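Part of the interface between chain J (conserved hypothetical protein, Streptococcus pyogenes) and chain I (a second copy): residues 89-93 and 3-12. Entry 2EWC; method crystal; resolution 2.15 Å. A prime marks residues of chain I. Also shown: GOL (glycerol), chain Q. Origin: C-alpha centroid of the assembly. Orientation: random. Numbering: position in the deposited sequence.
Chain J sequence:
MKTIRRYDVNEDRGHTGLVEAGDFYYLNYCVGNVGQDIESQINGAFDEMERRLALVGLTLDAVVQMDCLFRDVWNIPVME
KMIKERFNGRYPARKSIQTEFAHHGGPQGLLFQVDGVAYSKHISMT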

# COMPACT_ATOMS: atom_id res chain seq x y z
N GLY J 89 0.10 7.06 -4.31
CA GLY J 89 0.91 5.84 -4.36
C GLY J 89 0.63 4.71 -3.36
O GLY J 89 1.37 3.71 -3.34
N ARG J 90 -0.41 4.85 -2.54
CA ARG J 90 -0.73 3.82 -1.55
C ARG J 90 -2.15 3.35 -1.82
O ARG J 90 -3.10 4.04 -1.49
CB ARG J 90 -0.59 4.36 -0.11
CG ARG J 90 0.82 4.84 0.22
CD ARG J 90 1.86 3.68 0.19
NE ARG J 90 1.77 2.91 1.43
CZ ARG J 90 2.38 1.75 1.68
NH1 ARG J 90 2.19 1.16 2.86
NH2 ARG J 90 3.17 1.18 0.76
N TYR J 91 -2.28 2.21 -2.45
CA TYR J 91 -3.58 1.82 -2.99
C TYR J 91 -4.26 0.74 -2.16
O TYR J 91 -3.58 -0.10 -1.56
CB TYR J 91 -3.37 1.32 -4.41
CG TYR J 91 -2.63 2.33 -5.27
CD1 TYR J 91 -3.12 3.64 -5.42
CD2 TYR J 91 -1.45 1.98 -5.91
CE1 TYR J 91 -2.45 4.58 -6.21
CE2 TYR J 91 -0.77 2.92 -6.71
CZ TYR J 91 -1.29 4.21 -6.84
OH TYR J 91 -0.64 5.13 -7.60
N PRO J 92 -5.61 0.77 -2.12
CA PRO J 92 -6.33 -0.31 -1.44
C PRO J 92 -6.42 -1.58 -2.27
O PRO J 92 -6.14 -1.56 -3.49
CB PRO J 92 -7.73 0.27 -1.25
CG PRO J 92 -7.66 1.69 -1.71
CD PRO J 92 -6.52 1.80 -2.62
N ALA J 93 -6.82 -2.67 -1.63
CA ALA J 93 -7.28 -3.86 -2.36
C ALA J 93 -8.67 -3.48 -2.84
O ALA J 93 -9.36 -2.66 -2.21
CB ALA J 93 -7.32 -5.10 -1.44
C1 GOL Q . 4.39 -1.95 2.77
O1 GOL Q . 3.78 -0.71 2.94
C2 GOL Q . 5.88 -1.75 2.68
O2 GOL Q . 6.35 -1.14 3.87
C3 GOL Q . 6.52 -3.13 2.54
O3 GOL Q . 5.61 -4.14 2.91
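Chain I (3-12) TIRRYDVNED

Chain J contributes an irregular, largely extended segment, and chain I lies across it as a stretch with strands around residues 5-7 and 9-10, turning a corner at Asp8′. Along the register, Arg90 lies nearest Arg6′ (CA to CA 7.7 Å) and Tyr91 nearest Val9′ (CA to CA 7.8 Å), so the backbones stay well apart and side chains fill the space between; together the stretches bury 361 Å².

Gly89 makes no contact. Its positive phi of 75° by itself favours glycine.

Arg90, with chi1 to chi3 all m, sends its guanidinium along chain I. The aliphatic CG of Arg6′ lies over one face of that group, 3.6 Å from Arg90 NH1, a fitting use of a flat, poorly hydrated surface. Two like charges are nonetheless brought close, with Arg90 NE 3.7 Å from Arg6′ NE. The edge finds polar partners: a water accepts from Arg90 NH1 (2.5 Å) and donates to Ile4′ O (2.7 Å), bridging two atoms whose direct approach has a poor angle. Glycerol, probably from the crystallisation liquor, accepts a very short bond at O1 from Arg90 NH1 (2.5 Å), while its O3 accepts from Arg5′ NE (2.7 Å), linking the chains.

Tyr91 supplies the one direct hydrogen bond between the stretches: Arg6′ NH1 donates to Tyr91 O at 2.9 Å. The long, extended Arg6′ side chain, t at chi2 and chi3, suits this reach to a backbone carbonyl. The Tyr91 ring meets chain I with its edge, where CD2 is 4.3 Å from Val9′ CG1 and CE2 3.7 Å from Glu11′ OE1. Beyond, a water accepts from Tyr91 OH (2.9 Å) and donates to Glu11′ OE1 (3.0 Å), so the tyrosine combines apolar and polar contact.

Pro92 points its CB away, leaving its CA 3.9 Å from Arg6′ NH1; Ala93 is beyond contact.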

# COMPACT_ATOMS: atom_id res chain seq x y z
N THR I 3 1.63 1.58 9.83
CA THR I 3 1.64 0.11 10.10
C THR I 3 0.82 -0.74 9.13
O THR I 3 0.92 -1.95 9.19
CB THR I 3 1.29 -0.28 11.56
OG1 THR I 3 0.44 0.71 12.17
CG2 THR I 3 2.55 -0.50 12.39
N ILE I 4 0.05 -0.12 8.22
CA ILE I 4 -0.55 -0.87 7.10
C ILE I 4 0.60 -1.30 6.16
O ILE I 4 1.49 -0.49 5.85
CB ILE I 4 -1.67 -0.04 6.35
CG1 ILE I 4 -2.86 0.22 7.27
CG2 ILE I 4 -2.20 -0.76 5.14
CD1 ILE I 4 -3.71 1.42 6.81
N ARG I 5 0.62 -2.57 5.75
CA ARG I 5 1.60 -3.00 4.76
C ARG I 5 0.91 -3.43 3.48
O ARG I 5 -0.12 -4.12 3.50
CB ARG I 5 2.56 -4.08 5.31
CG ARG I 5 3.52 -3.51 6.39
CD ARG I 5 4.70 -4.42 6.72
NE ARG I 5 5.52 -4.73 5.54
CZ ARG I 5 6.49 -5.64 5.54
NH1 ARG I 5 6.75 -6.33 6.66
NH2 ARG I 5 7.21 -5.87 4.45
N ARG I 6 1.48 -3.00 2.35
CA ARG I 6 0.90 -3.24 1.04
C ARG I 6 1.84 -4.09 0.19
O ARG I 6 2.96 -3.70 -0.10
CB ARG I 6 0.53 -1.92 0.37
CG ARG I 6 -0.26 -1.00 1.34
CD ARG I 6 -0.93 0.21 0.65
NE ARG I 6 -1.48 1.12 1.66
CZ ARG I 6 -2.77 1.24 1.93
NH1 ARG I 6 -3.67 0.54 1.25
NH2 ARG I 6 -3.18 2.07 2.88
N TYR I 7 1.36 -5.28 -0.17
CA TYR I 7 2.12 -6.27 -0.94
C TYR I 7 1.55 -6.43 -2.32
O TYR I 7 0.34 -6.28 -2.52
CB TYR I 7 2.01 -7.64 -0.28
CG TYR I 7 2.53 -7.67 1.14
CD1 TYR I 7 3.84 -8.03 1.41
CD2 TYR I 7 1.70 -7.34 2.21
CE1 TYR I 7 4.33 -8.05 2.74
CE2 TYR I 7 2.18 -7.36 3.54
CZ TYR I 7 3.49 -7.73 3.78
OH TYR I 7 3.93 -7.74 5.09
N ASP I 8 2.41 -6.76 -3.28
CA ASP I 8 1.97 -7.15 -4.61
C ASP I 8 1.24 -5.98 -5.26
O ASP I 8 0.10 -6.09 -5.75
CB ASP I 8 1.04 -8.39 -4.51
CG ASP I 8 0.75 -9.02 -5.87
OD1 ASP I 8 1.61 -8.94 -6.77
OD2 ASP I 8 -0.34 -9.60 -6.06
N VAL I 9 1.90 -4.83 -5.21
CA VAL I 9 1.31 -3.59 -5.69
C VAL I 9 1.34 -3.52 -7.24
O VAL I 9 2.32 -3.89 -7.87
CB VAL I 9 2.02 -2.37 -5.02
CG1 VAL I 9 1.58 -1.05 -5.64
CG2 VAL I 9 1.79 -2.39 -3.51
N ASN I 10 0.24 -3.06 -7.83
CA ASN I 10 0.16 -2.85 -9.25
C ASN I 10 -0.01 -1.36 -9.47
O ASN I 10 -1.11 -0.81 -9.31
CB ASN I 10 -1.00 -3.64 -9.87
CG ASN I 10 -0.97 -3.66 -11.42
OD1 ASN I 10 -0.63 -2.66 -12.07
ND2 ASN I 10 -1.36 -4.81 -12.00
N GLU I 11 1.10 -0.73 -9.85
CA GLU I 11 1.19 0.70 -10.14
C GLU I 11 0.34 1.14 -11.33
O GLU I 11 -0.23 2.23 -11.33
CB GLU I 11 2.65 1.10 -10.39
CG GLU I 11 3.57 0.86 -9.19
CD GLU I 11 3.28 1.81 -8.02
OE1 GLU I 11 2.60 2.84 -8.24
OE2 GLU I 11 3.75 1.54 -6.89
N ASP I 12 0.28 0.30 -12.35
CA ASP I 12 -0.53 0.65 -13.52
C ASP I 12 -2.03 0.65 -13.27
O ASP I 12 -2.73 1.50 -13.81
CB ASP I 12 -0.18 -0.25 -14.71
CG ASP I 12 1.04 0.23 -15.43
OD1 ASP I 12 1.80 1.05 -14.85
OD2 ASP I 12 1.26 -0.19 -16.59
O HOH W 1 1.54 2.12 5.02
O HOH W 2 0.74 4.36 -10.01